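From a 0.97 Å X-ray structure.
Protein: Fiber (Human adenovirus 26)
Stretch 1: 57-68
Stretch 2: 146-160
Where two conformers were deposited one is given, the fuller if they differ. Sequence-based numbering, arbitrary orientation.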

# COMPACT_ATOMS: atom_id res chain seq x y z
N LYS A 57 -25.84 -1.43 -1.00
CA LYS A 57 -24.49 -1.96 -1.09
C LYS A 57 -23.52 -0.90 -1.66
O LYS A 57 -22.70 -1.20 -2.57
CB LYS A 57 -24.48 -3.24 -1.94
CG LYS A 57 -25.44 -4.35 -1.47
CD LYS A 57 -25.28 -5.63 -2.28
CE LYS A 57 -26.10 -6.77 -1.67
NZ LYS A 57 -27.48 -6.44 -1.25
N ASP A 58 -23.60 0.34 -1.14
CA ASP A 58 -22.79 1.47 -1.56
C ASP A 58 -22.91 2.47 -0.46
O ASP A 58 -24.05 2.89 -0.15
CB ASP A 58 -23.28 2.03 -2.91
CG ASP A 58 -22.36 3.13 -3.45
OD1 ASP A 58 -21.19 2.83 -3.74
OD2 ASP A 58 -22.83 4.29 -3.57
N VAL A 59 -21.78 2.74 0.27
CA VAL A 59 -21.67 3.67 1.46
C VAL A 59 -20.54 4.68 1.28
O VAL A 59 -19.34 4.26 1.18
CB VAL A 59 -21.44 2.95 2.82
CG1 VAL A 59 -21.43 4.01 3.93
CG2 VAL A 59 -22.57 1.95 3.05
N LYS A 60 -20.88 5.98 1.30
CA LYS A 60 -19.85 6.98 1.12
C LYS A 60 -19.62 7.74 2.41
O LYS A 60 -20.58 8.36 2.98
CB LYS A 60 -20.33 7.94 0.03
CG LYS A 60 -19.39 9.07 -0.33
CD LYS A 60 -20.03 9.98 -1.38
CE LYS A 60 -19.07 11.10 -1.72
NZ LYS A 60 -19.63 11.79 -2.88
N ILE A 61 -18.41 7.78 2.86
CA ILE A 61 -17.97 8.54 4.05
C ILE A 61 -17.21 9.74 3.57
O ILE A 61 -16.19 9.62 2.88
CB ILE A 61 -17.05 7.66 4.92
CG1 ILE A 61 -17.70 6.35 5.32
CG2 ILE A 61 -16.53 8.45 6.13
CD1 ILE A 61 -19.04 6.50 5.99
N SER A 62 -17.68 10.94 3.90
CA SER A 62 -17.08 12.16 3.41
C SER A 62 -16.36 12.94 4.51
O SER A 62 -16.97 13.27 5.53
CB SER A 62 -18.14 13.10 2.88
OG SER A 62 -18.76 12.49 1.75
N LEU A 63 -15.08 13.24 4.28
CA LEU A 63 -14.32 14.19 5.10
C LEU A 63 -14.11 15.43 4.25
O LEU A 63 -13.44 15.38 3.22
CB LEU A 63 -12.98 13.63 5.55
CG LEU A 63 -13.01 12.59 6.68
CD1 LEU A 63 -13.82 11.33 6.38
CD2 LEU A 63 -11.60 12.24 7.09
N LEU A 64 -14.72 16.53 4.68
CA LEU A 64 -14.62 17.81 3.98
C LEU A 64 -13.80 18.74 4.84
O LEU A 64 -13.99 18.78 6.07
CB LEU A 64 -16.02 18.41 3.85
CG LEU A 64 -17.08 17.50 3.23
CD1 LEU A 64 -18.43 18.24 3.18
CD2 LEU A 64 -16.69 17.03 1.85
N PHE A 65 -12.86 19.49 4.23
CA PHE A 65 -11.97 20.34 4.99
C PHE A 65 -12.03 21.76 4.48
O PHE A 65 -12.20 22.00 3.25
CB PHE A 65 -10.52 19.86 4.91
CG PHE A 65 -10.32 18.43 5.36
CD1 PHE A 65 -10.11 18.13 6.72
CD2 PHE A 65 -10.36 17.39 4.44
CE1 PHE A 65 -9.92 16.83 7.14
CE2 PHE A 65 -10.13 16.07 4.87
CZ PHE A 65 -9.93 15.82 6.20
N ASP A 66 -11.80 22.70 5.39
CA ASP A 66 -11.69 24.11 5.01
C ASP A 66 -10.28 24.43 4.55
O ASP A 66 -9.41 23.57 4.46
CB ASP A 66 -12.20 24.98 6.18
CG ASP A 66 -11.35 24.95 7.41
OD1 ASP A 66 -10.13 24.66 7.31
OD2 ASP A 66 -11.90 25.24 8.51
N GLU A 67 -10.08 25.76 4.33
CA GLU A 67 -8.80 26.35 3.84
C GLU A 67 -7.61 26.10 4.77
O GLU A 67 -6.45 26.23 4.38
CB GLU A 67 -8.98 27.86 3.65
CG GLU A 67 -9.65 28.18 2.34
CD GLU A 67 -8.73 27.96 1.15
OE1 GLU A 67 -9.22 27.58 0.06
OE2 GLU A 67 -7.50 28.09 1.28
N ASN A 68 -7.90 25.83 6.02
CA ASN A 68 -6.89 25.52 7.04
C ASN A 68 -6.67 24.00 7.21
O ASN A 68 -5.93 23.63 8.15
CB ASN A 68 -7.29 26.15 8.36
CG ASN A 68 -7.26 27.68 8.30
OD1 ASN A 68 -6.37 28.28 7.68
ND2 ASN A 68 -8.27 28.27 8.91
N GLN A 146 -12.61 15.70 -4.64
CA GLN A 146 -13.70 15.61 -5.62
C GLN A 146 -15.02 16.14 -5.10
O GLN A 146 -15.97 16.25 -5.88
CB GLN A 146 -13.83 14.19 -6.17
CG GLN A 146 -12.54 13.70 -6.83
CD GLN A 146 -12.05 14.69 -7.86
OE1 GLN A 146 -12.74 14.94 -8.87
NE2 GLN A 146 -10.97 15.36 -7.59
N GLU A 147 -15.12 16.53 -3.83
CA GLU A 147 -16.31 17.13 -3.30
C GLU A 147 -16.29 18.64 -3.48
O GLU A 147 -15.27 19.27 -3.39
CB GLU A 147 -16.46 16.82 -1.82
CG GLU A 147 -16.54 15.31 -1.54
CD GLU A 147 -17.70 14.66 -2.25
OE1 GLU A 147 -18.86 15.09 -2.02
OE2 GLU A 147 -17.52 13.65 -2.95
N THR A 148 -17.48 19.19 -3.69
CA THR A 148 -17.69 20.63 -3.62
C THR A 148 -18.71 21.02 -2.48
O THR A 148 -18.87 22.23 -2.24
CB THR A 148 -18.19 21.16 -4.97
OG1 THR A 148 -19.31 20.38 -5.34
CG2 THR A 148 -17.10 20.99 -6.01
N GLU A 149 -19.30 20.02 -1.80
CA GLU A 149 -20.33 20.19 -0.71
C GLU A 149 -19.84 21.33 0.20
O GLU A 149 -18.67 21.33 0.65
CB GLU A 149 -20.54 18.86 0.09
CG GLU A 149 -21.65 18.89 1.15
CD GLU A 149 -21.98 17.59 1.89
OE1 GLU A 149 -21.36 16.53 1.69
OE2 GLU A 149 -22.89 17.64 2.76
N ASN A 150 -20.73 22.27 0.48
CA ASN A 150 -20.54 23.23 1.56
C ASN A 150 -19.28 24.12 1.51
O ASN A 150 -18.74 24.54 2.52
CB ASN A 150 -20.73 22.51 2.91
CG ASN A 150 -22.21 22.09 3.16
OD1 ASN A 150 -23.13 22.50 2.46
ND2 ASN A 150 -22.42 21.30 4.17
N GLY A 151 -18.84 24.43 0.31
CA GLY A 151 -17.68 25.33 0.15
C GLY A 151 -16.34 24.72 0.55
O GLY A 151 -15.40 25.47 0.78
N CYS A 152 -16.26 23.40 0.69
CA CYS A 152 -14.98 22.78 1.12
C CYS A 152 -13.81 23.15 0.22
O CYS A 152 -13.96 23.37 -0.98
CB CYS A 152 -15.16 21.28 1.23
SG CYS A 152 -15.45 20.38 -0.30
N ALA A 153 -12.63 23.32 0.81
CA ALA A 153 -11.42 23.53 0.07
C ALA A 153 -10.75 22.24 -0.36
O ALA A 153 -10.09 22.20 -1.40
CB ALA A 153 -10.46 24.32 0.94
N TYR A 154 -10.91 21.20 0.46
CA TYR A 154 -10.28 19.89 0.22
C TYR A 154 -11.27 18.83 0.65
O TYR A 154 -12.19 19.09 1.44
CB TYR A 154 -9.00 19.68 1.05
CG TYR A 154 -7.97 20.76 0.91
CD1 TYR A 154 -7.02 20.71 -0.11
CD2 TYR A 154 -7.92 21.83 1.82
CE1 TYR A 154 -6.05 21.68 -0.22
CE2 TYR A 154 -6.96 22.81 1.70
CZ TYR A 154 -6.04 22.75 0.67
OH TYR A 154 -5.06 23.68 0.50
N SER A 155 -11.08 17.60 0.15
CA SER A 155 -11.92 16.51 0.64
C SER A 155 -11.16 15.20 0.50
O SER A 155 -10.31 15.01 -0.40
CB SER A 155 -13.23 16.42 -0.11
OG SER A 155 -13.08 16.21 -1.51
N ILE A 156 -11.53 14.26 1.38
CA ILE A 156 -11.15 12.84 1.23
C ILE A 156 -12.41 12.07 1.47
O ILE A 156 -13.06 12.24 2.52
CB ILE A 156 -10.06 12.39 2.24
CG1 ILE A 156 -8.81 13.29 2.16
CG2 ILE A 156 -9.73 10.93 2.02
CD1 ILE A 156 -7.78 13.04 3.25
N THR A 157 -12.80 11.22 0.51
CA THR A 157 -13.97 10.38 0.72
C THR A 157 -13.59 8.92 0.59
O THR A 157 -12.67 8.55 -0.18
CB THR A 157 -15.13 10.74 -0.22
OG1 THR A 157 -14.78 10.42 -1.57
CG2 THR A 157 -15.48 12.22 -0.11
N PHE A 158 -14.29 8.08 1.34
CA PHE A 158 -14.12 6.63 1.33
C PHE A 158 -15.44 6.03 0.99
O PHE A 158 -16.40 6.17 1.78
CB PHE A 158 -13.66 6.14 2.72
CG PHE A 158 -12.45 6.82 3.25
CD1 PHE A 158 -11.17 6.37 2.96
CD2 PHE A 158 -12.56 7.94 4.07
CE1 PHE A 158 -10.04 7.01 3.42
CE2 PHE A 158 -11.44 8.59 4.52
CZ PHE A 158 -10.18 8.13 4.19
N THR A 159 -15.54 5.36 -0.16
CA THR A 159 -16.76 4.69 -0.54
C THR A 159 -16.51 3.21 -0.52
O THR A 159 -15.44 2.71 -0.94
CB THR A 159 -17.18 5.13 -1.95
OG1 THR A 159 -17.39 6.55 -1.97
CG2 THR A 159 -18.49 4.49 -2.41
N PHE A 160 -17.50 2.47 -0.04
CA PHE A 160 -17.46 1.02 0.01
C PHE A 160 -18.62 0.51 -0.83
O PHE A 160 -19.78 0.94 -0.59
CB PHE A 160 -17.56 0.55 1.46
CG PHE A 160 -16.41 1.02 2.31
CD1 PHE A 160 -16.46 2.27 2.91
CD2 PHE A 160 -15.24 0.28 2.41
CE1 PHE A 160 -15.40 2.74 3.62
CE2 PHE A 160 -14.17 0.75 3.16
CZ PHE A 160 -14.26 1.98 3.74
O HOH W 1 -19.70 14.82 0.55
O HOH W 2 -5.37 25.97 1.84

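This contact is an antiparallel strand pairing, 58-65 against 154-160, built on a backbone ladder, with two faces of different chemistry. The strand directions differ by 166°, and hydrogen-bonded pairs alternate with non-hydrogen-bonded ones from Val-59 with Phe-160 to Phe-65 with Tyr-154. At each hydrogen-bonded pair both amides find the opposite carbonyl: Ile-61 N gives to Phe-158 O at 2.8 Å, and Phe-158 N returns to Ile-61 O at 2.9 Å. At the last rung Phe-65 N gives to Tyr-154 O at 2.9 Å, while Phe-65 O accepts from both Tyr-154 N at 3.2 Å and Ala-153 N at 2.8 Å, extending the ladder into the loop.

Alternation sorts the side chains. Val-59, Ile-61, Leu-63 and Phe-65 share one buried face with Phe-160, Phe-158, Ile-156 and Tyr-154. Here neighbours also meet diagonally: Leu-63 CD1 lies 4.1 Å from Phe-158 CE2, at the ring's edge, and Phe-65 CE2 lies 4.1 Å from Ile-156 CG1. The side-chain contacts across the strands on this face are mostly apolar.

The other face is mixed. Lys-60, fully extended with every chi at t, leaves Thr-159 behind and runs along the sheet by Thr-157, so that its NZ forms a 2.8 Å salt bridge with Glu-147 OE2. Glu-147 is anchored in turn by its own backbone, Glu-147 N donating to Ser-155 OG at 3.1 Å. One water accepts from Ser-62 OG (2.8 Å) and donates to Glu-147 OE1 (2.7 Å) and Glu-149 OE1 (2.6 Å), joining two carboxylates to the strand. Beside this polar network Leu-64 is buried, with CD2 3.7 Å from Glu-147 CB and CB 4.0 Å from Cys-152 CB; the aliphatic part of an acid serves as packing surface. Past the strand end, a second water accepts from Tyr-154 OH at 2.7 Å and donates to Glu-67 O at 2.8 Å.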